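Local coordinates for uncharacterized protein (Bacteroides uniformis, PDB 4IYK) that is of unknown function but is thought to be a carbohydrate-binding protein, built from a transthyretin-like and an E-set-like domain, at residues L141-D146 / L155-G160. Residues are numbered along the deposited sequence; the frame is centred on the assembly and turned at random.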
loop_
_atom_site.group_PDB
_atom_site.type_symbol
_atom_site.label_atom_id
_atom_site.label_comp_id
_atom_site.label_asym_id
_atom_site.label_seq_id
_atom_site.Cartn_x
_atom_site.Cartn_y
_atom_site.Cartn_z
ATOM N N LEU A 141 2.425 -1.887 12.459
ATOM C CA LEU A 141 1.932 -3.228 12.224
ATOM C C LEU A 141 0.415 -3.150 12.297
ATOM O O LEU A 141 -0.158 -3.095 13.390
ATOM C CB LEU A 141 2.528 -4.265 13.216
ATOM C CG LEU A 141 2.077 -5.731 13.032
ATOM C CD1 LEU A 141 2.397 -6.257 11.611
ATOM C CD2 LEU A 141 2.724 -6.643 14.097
ATOM N N PHE A 142 -0.237 -3.061 11.121
ATOM C CA PHE A 142 -1.695 -2.975 11.074
ATOM C C PHE A 142 -2.310 -4.337 11.257
ATOM O O PHE A 142 -1.759 -5.329 10.789
ATOM C CB PHE A 142 -2.184 -2.330 9.766
ATOM C CG PHE A 142 -1.686 -0.916 9.588
ATOM C CD1 PHE A 142 -2.301 0.148 10.256
ATOM C CD2 PHE A 142 -0.563 -0.647 8.801
ATOM C CE1 PHE A 142 -1.845 1.463 10.077
ATOM C CE2 PHE A 142 -0.103 0.669 8.629
ATOM C CZ PHE A 142 -0.735 1.712 9.286
ATOM N N ALA A 143 -3.468 -4.384 11.919
ATOM C CA ALA A 143 -4.227 -5.617 12.122
ATOM C C ALA A 143 -5.717 -5.439 11.793
ATOM O O ALA A 143 -6.312 -4.405 12.131
ATOM C CB ALA A 143 -4.071 -6.089 13.572
ATOM N N PHE A 144 -6.339 -6.465 11.165
ATOM C CA PHE A 144 -7.789 -6.471 10.906
ATOM C C PHE A 144 -8.331 -7.908 10.775
ATOM O O PHE A 144 -7.566 -8.838 10.534
ATOM C CB PHE A 144 -8.186 -5.628 9.671
ATOM C CG PHE A 144 -9.589 -5.081 9.803
ATOM C CD1 PHE A 144 -9.889 -4.101 10.755
ATOM C CD2 PHE A 144 -10.622 -5.572 9.006
ATOM C CE1 PHE A 144 -11.187 -3.595 10.874
ATOM C CE2 PHE A 144 -11.928 -5.082 9.141
ATOM C CZ PHE A 144 -12.209 -4.112 10.082
ATOM N N SER A 145 -9.653 -8.065 10.866
ATOM C CA SER A 145 -10.338 -9.374 10.759
ATOM C C SER A 145 -10.465 -9.852 9.278
ATOM O O SER A 145 -11.026 -10.911 9.033
ATOM C CB SER A 145 -11.714 -9.330 11.423
ATOM O OG SER A 145 -12.471 -8.275 10.852
ATOM N N ASP A 146 -9.966 -9.081 8.318
ATOM C CA ASP A 146 -9.998 -9.491 6.901
ATOM C C ASP A 146 -8.710 -8.971 6.195
ATOM O O ASP A 146 -7.923 -8.202 6.776
ATOM C CB ASP A 146 -11.331 -9.101 6.170
ATOM C CG ASP A 146 -11.568 -7.615 5.916
ATOM O OD1 ASP A 146 -10.592 -6.890 5.618
ATOM O OD2 ASP A 146 -12.712 -7.177 6.034
ATOM N N LEU A 155 -7.704 -2.052 13.330
ATOM C CA LEU A 155 -8.193 -2.138 14.695
ATOM C C LEU A 155 -7.388 -1.178 15.558
ATOM O O LEU A 155 -6.248 -0.873 15.243
ATOM C CB LEU A 155 -8.059 -3.584 15.213
ATOM C CG LEU A 155 -8.892 -4.628 14.472
ATOM C CD1 LEU A 155 -8.398 -6.045 14.798
ATOM C CD2 LEU A 155 -10.397 -4.457 14.791
ATOM N N THR A 156 -8.006 -0.670 16.616
ATOM C CA THR A 156 -7.377 0.234 17.587
ATOM C C THR A 156 -6.782 -0.687 18.650
ATOM O O THR A 156 -7.527 -1.471 19.254
ATOM C CB THR A 156 -8.438 1.189 18.129
ATOM O OG1 THR A 156 -9.020 1.857 17.016
ATOM C CG2 THR A 156 -7.876 2.180 19.155
ATOM N N LEU A 157 -5.467 -0.589 18.867
ATOM C CA LEU A 157 -4.751 -1.485 19.776
ATOM C C LEU A 157 -4.144 -0.788 20.991
ATOM O O LEU A 157 -3.779 0.381 20.921
ATOM C CB LEU A 157 -3.632 -2.210 18.993
ATOM C CG LEU A 157 -4.057 -3.041 17.751
ATOM C CD1 LEU A 157 -2.835 -3.540 16.994
ATOM C CD2 LEU A 157 -4.994 -4.222 18.136
ATOM N N ASN A 158 -3.940 -1.573 22.072
ATOM C CA ASN A 158 -3.310 -1.109 23.306
ATOM C C ASN A 158 -1.845 -1.495 23.370
ATOM O O ASN A 158 -1.479 -2.554 22.867
ATOM C CB ASN A 158 -4.009 -1.722 24.507
ATOM C CG ASN A 158 -5.489 -1.530 24.575
ATOM O OD1 ASN A 158 -6.001 -0.421 24.454
ATOM N ND2 ASN A 158 -6.194 -2.603 24.903
ATOM N N GLY A 159 -1.028 -0.667 24.041
ATOM C CA GLY A 159 0.379 -0.974 24.261
ATOM C C GLY A 159 1.419 -0.097 23.609
ATOM O O GLY A 159 2.527 0.003 24.130
ATOM N N GLY A 160 1.089 0.463 22.450
ATOM C CA GLY A 160 1.956 1.371 21.691
ATOM C C GLY A 160 3.111 0.779 20.902
ATOM O O GLY A 160 3.747 1.501 20.128
HETATM O O HOH W 1 -4.154 -2.043 13.609
#
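Ala-143 and Leu-155 meet through their backbones, first directly and then through water, an example of a loop that starts to pair with a strand edge and then peels away. The N of Leu-155 donates to the O of Ala-143 at 3.0 Å, with an N-H...O angle of 149°. Where a second direct bond would close an antiparallel hydrogen-bonded pair, a water stands instead: it accepts from the N of Ala-143 at 3.0 Å and donates to the O of Leu-155 at 2.9 Å. Both main-chain polar groups of Ala-143 are thus engaged by the same loop residue, one of them indirectly.

The strand 135-144 belongs to the antiparallel sheet of the C-terminal domain, whose family falls in the E-set clan of immunoglobulin-like folds. The backbones of Phe-142 and Phe-144 hydrogen-bond to those of Arg-200 and Tyr-198 on strand 196-206, while residues 155-160 lead on to strand 163-166, which pairs antiparallel with strand 135-144.

Apolar contacts flank the bonds. Leu-155 lies across Phe-144 at roughly a right angle, its CG 3.9 Å from CD1 of the ring and its CD2 beside CD1 and CE1 of Phe-144. With chi1 at -63°, Leu-155 holds CG beside its own N, and CG also lies 3.5 Å from the O of Ala-143. The methyl of Ala-143 points to the loop and meets CD1 of Leu-157 at 4.4 Å, a looser touch; Leu-157 also rests on Ile-182 of strand 178-183.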